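Local coordinates for heme-binding protein HutZ (Vibrio cholerae, PDB 3TGV), which binds heme and probably degrades it to biliverdin beta and delta with release of iron, at residues C99-Q104 and F122-L127. The protein carries 1 engineered substitution. Sequence-based numbering, arbitrary orientation.
Sequences CQVIAQ and FMLFRL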
ATOM      1  N   CYS A  99       4.607 -12.455  23.907  1.00 46.30           N
ATOM      2  CA  CYS A  99       4.341 -11.583  25.039  1.00 46.39           C
ATOM      3  C   CYS A  99       5.082 -10.253  24.912  1.00 42.57           C
ATOM      4  O   CYS A  99       4.523  -9.196  25.202  1.00 43.47           O
ATOM      5  CB  CYS A  99       4.694 -12.298  26.345  1.00 55.62           C
ATOM      6  SG  CYS A  99       3.781 -13.856  26.584  1.00 61.32           S
ATOM      7  N   GLN A 100       6.331 -10.301  24.462  1.00 45.20           N
ATOM      8  CA  GLN A 100       7.123  -9.082  24.297  1.00 44.79           C
ATOM      9  C   GLN A 100       6.510  -8.139  23.265  1.00 43.13           C
ATOM     10  O   GLN A 100       6.309  -6.949  23.526  1.00 40.42           O
ATOM     11  CB  GLN A 100       8.553  -9.427  23.894  1.00 46.93           C
ATOM     12  CG  GLN A 100       9.317 -10.204  24.949  1.00 53.14           C
ATOM     13  CD  GLN A 100      10.559 -10.877  24.395  1.00 60.19           C
ATOM     14  OE1 GLN A 100      11.320 -10.278  23.629  1.00 64.97           O
ATOM     15  NE2 GLN A 100      10.765 -12.135  24.771  1.00 65.64           N
ATOM     16  N   VAL A 101       6.213  -8.677  22.089  1.00 45.76           N
ATOM     17  CA  VAL A 101       5.667  -7.870  21.005  1.00 41.05           C
ATOM     18  C   VAL A 101       4.268  -7.354  21.350  1.00 39.89           C
ATOM     19  O   VAL A 101       3.956  -6.191  21.095  1.00 36.33           O
ATOM     20  CB  VAL A 101       5.652  -8.645  19.673  1.00 40.04           C
ATOM     21  CG1 VAL A 101       5.040  -7.792  18.560  1.00 40.09           C
ATOM     22  CG2 VAL A 101       7.063  -9.072  19.303  1.00 36.25           C
ATOM     23  N   ILE A 102       3.429  -8.207  21.937  1.00 40.35           N
ATOM     24  CA  ILE A 102       2.108  -7.758  22.360  1.00 38.96           C
ATOM     25  C   ILE A 102       2.252  -6.578  23.320  1.00 38.12           C
ATOM     26  O   ILE A 102       1.579  -5.551  23.179  1.00 38.97           O
ATOM     27  CB  ILE A 102       1.296  -8.876  23.042  1.00 41.92           C
ATOM     28  CG1 ILE A 102       0.995 -10.014  22.064  1.00 40.39           C
ATOM     29  CG2 ILE A 102       0.000  -8.318  23.589  1.00 43.36           C
ATOM     30  CD1 ILE A 102       0.217  -9.592  20.836  1.00 42.35           C
ATOM     31  N   ALA A 103       3.134  -6.731  24.299  1.00 40.49           N
ATOM     32  CA  ALA A 103       3.450  -5.643  25.218  1.00 40.26           C
ATOM     33  C   ALA A 103       3.816  -4.369  24.460  1.00 37.92           C
ATOM     34  O   ALA A 103       3.228  -3.313  24.689  1.00 37.14           O
ATOM     35  CB  ALA A 103       4.597  -6.048  26.131  1.00 43.88           C
ATOM     36  N   GLN A 104       4.794  -4.474  23.561  1.00 36.67           N
ATOM     37  CA  GLN A 104       5.238  -3.330  22.771  1.00 35.50           C
ATOM     38  C   GLN A 104       4.071  -2.698  22.027  1.00 35.40           C
ATOM     39  O   GLN A 104       3.906  -1.480  22.029  1.00 37.97           O
ATOM     40  CB  GLN A 104       6.340  -3.747  21.787  1.00 38.70           C
ATOM     41  CG  GLN A 104       6.968  -2.592  21.021  1.00 37.61           C
ATOM     42  CD  GLN A 104       8.154  -3.020  20.181  1.00 36.00           C
ATOM     43  OE1 GLN A 104       8.482  -4.211  20.094  1.00 36.27           O
ATOM     44  NE2 GLN A 104       8.817  -2.045  19.561  1.00 41.09           N
ATOM     45  N   PHE A 122      -6.889 -13.507  15.305  1.00 37.81           N
ATOM     46  CA  PHE A 122      -5.783 -12.557  15.225  1.00 37.05           C
ATOM     47  C   PHE A 122      -4.445 -13.219  15.450  1.00 37.95           C
ATOM     48  O   PHE A 122      -4.165 -13.731  16.529  1.00 39.82           O
ATOM     49  CB  PHE A 122      -5.982 -11.357  16.140  1.00 34.06           C
ATOM     50  CG  PHE A 122      -6.760 -10.253  15.496  1.00 35.00           C
ATOM     51  CD1 PHE A 122      -8.140 -10.249  15.546  1.00 37.28           C
ATOM     52  CD2 PHE A 122      -6.110  -9.237  14.810  1.00 35.14           C
ATOM     53  CE1 PHE A 122      -8.866  -9.243  14.941  1.00 36.68           C
ATOM     54  CE2 PHE A 122      -6.827  -8.224  14.202  1.00 36.50           C
ATOM     55  CZ  PHE A 122      -8.207  -8.226  14.268  1.00 36.07           C
ATOM     56  N   MET A 123      -3.635 -13.206  14.398  1.00 35.94           N
ATOM     57  CA  MET A 123      -2.352 -13.879  14.380  1.00 36.62           C
ATOM     58  C   MET A 123      -1.239 -12.839  14.405  1.00 35.10           C
ATOM     59  O   MET A 123      -1.390 -11.749  13.854  1.00 33.42           O
ATOM     60  CB  MET A 123      -2.232 -14.712  13.106  1.00 35.18           C
ATOM     61  CG  MET A 123      -3.424 -15.597  12.835  1.00 43.93           C
ATOM     62  SD  MET A 123      -3.325 -16.361  11.208  1.00 43.86           S
ATOM     63  CE  MET A 123      -3.579 -18.082  11.655  1.00 53.67           C
ATOM     64  N   LEU A 124      -0.121 -13.182  15.033  1.00 36.03           N
ATOM     65  CA  LEU A 124       1.026 -12.283  15.080  1.00 35.21           C
ATOM     66  C   LEU A 124       2.111 -12.764  14.128  1.00 35.41           C
ATOM     67  O   LEU A 124       2.633 -13.868  14.278  1.00 38.80           O
ATOM     68  CB  LEU A 124       1.567 -12.203  16.507  1.00 37.07           C
ATOM     69  CG  LEU A 124       2.837 -11.391  16.760  1.00 38.74           C
ATOM     70  CD1 LEU A 124       2.623  -9.916  16.436  1.00 32.65           C
ATOM     71  CD2 LEU A 124       3.266 -11.566  18.204  1.00 39.77           C
ATOM     72  N   PHE A 125       2.448 -11.942  13.141  1.00 32.51           N
ATOM     73  CA  PHE A 125       3.487 -12.313  12.183  1.00 32.44           C
ATOM     74  C   PHE A 125       4.755 -11.500  12.397  1.00 30.97           C
ATOM     75  O   PHE A 125       4.698 -10.282  12.520  1.00 29.52           O
ATOM     76  CB  PHE A 125       3.008 -12.131  10.736  1.00 31.52           C
ATOM     77  CG  PHE A 125       1.986 -13.147  10.293  1.00 33.30           C
ATOM     78  CD1 PHE A 125       2.376 -14.293   9.617  1.00 31.87           C
ATOM     79  CD2 PHE A 125       0.645 -12.948  10.545  1.00 29.49           C
ATOM     80  CE1 PHE A 125       1.443 -15.227   9.206  1.00 33.74           C
ATOM     81  CE2 PHE A 125      -0.291 -13.878  10.139  1.00 32.91           C
ATOM     82  CZ  PHE A 125       0.110 -15.019   9.470  1.00 34.31           C
ATOM     83  N   ARG A 126       5.890 -12.188  12.448  1.00 29.69           N
ATOM     84  CA  ARG A 126       7.192 -11.525  12.393  1.00 35.81           C
ATOM     85  C   ARG A 126       7.648 -11.367  10.949  1.00 30.34           C
ATOM     86  O   ARG A 126       7.618 -12.320  10.176  1.00 34.87           O
ATOM     87  CB  ARG A 126       8.247 -12.312  13.169  1.00 38.31           C
ATOM     88  CG  ARG A 126       9.647 -12.025  12.671  1.00 41.32           C
ATOM     89  CD  ARG A 126      10.712 -12.150  13.743  1.00 44.75           C
ATOM     90  NE  ARG A 126      11.045 -13.534  14.047  1.00 51.63           N
ATOM     91  CZ  ARG A 126      12.252 -13.934  14.437  1.00 55.31           C
ATOM     92  NH1 ARG A 126      13.244 -13.054  14.556  1.00 49.95           N
ATOM     93  NH2 ARG A 126      12.471 -15.217  14.705  1.00 54.32           N
ATOM     94  N   LEU A 127       8.070 -10.163  10.582  1.00 31.84           N
ATOM     95  CA  LEU A 127       8.529  -9.916   9.224  1.00 29.08           C
ATOM     96  C   LEU A 127       9.982  -9.481   9.242  1.00 30.47           C
ATOM     97  O   LEU A 127      10.322  -8.483   9.874  1.00 27.77           O
ATOM     98  CB  LEU A 127       7.684  -8.830   8.572  1.00 28.62           C
ATOM     99  CG  LEU A 127       6.188  -8.928   8.828  1.00 28.26           C
ATOM    100  CD1 LEU A 127       5.509  -7.727   8.214  1.00 29.09           C
ATOM    101  CD2 LEU A 127       5.634 -10.217   8.261  1.00 29.30           C
TER
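L124 leaves strand 122-129 toward helix 96-109 and lodges its two methyls against V101 and I102. Its CB touches no atom of the helix segment; CG, anti to the backbone N (chi1 176°), directs the two methyls to the helix. There the branches divide the work. CD1 takes one partner, lying 3.9 Å from V101 CG1. L124 CD2 sits between V101 and I102, 4.0 Å from V101 CB. The same methyl is 4.2 Å from V101 CG1. L124 CD2 also comes within 4.5 Å of I102 CD1, a looser approach. V101 thus meets both leucine methyls with one branch and its CB, the two side chains crossing at a slant. V101 CG1 is placed for this by lying anti to the backbone N. I102 contributes its CD1 methyl; its chi1 of -64° and chi2 of -59° bring that atom nearer the strand than CB.

The contact is wholly apolar and small, burying 117 Å² in all, and the backbones stay well apart, with 8.6 Å between I102 CA and L124 CA. V101 and L124 are buried, whereas I102 is partly exposed. The patch extends beyond these three residues: V101 also packs on F43 and V36, and L124 on V91. Q104 OE1 bonds to N38 ND2 and Q104 NE2 to the carbonyl O of Q37, tying the helix to strand 28-38 as well. Strand 122-129 itself runs antiparallel between strands 41-47 and 81-91. A helix laid by aliphatic side chains over the antiparallel sheet is consistent with the FMN-binding split-barrel fold of the pyridoxamine 5'-phosphate oxidase family.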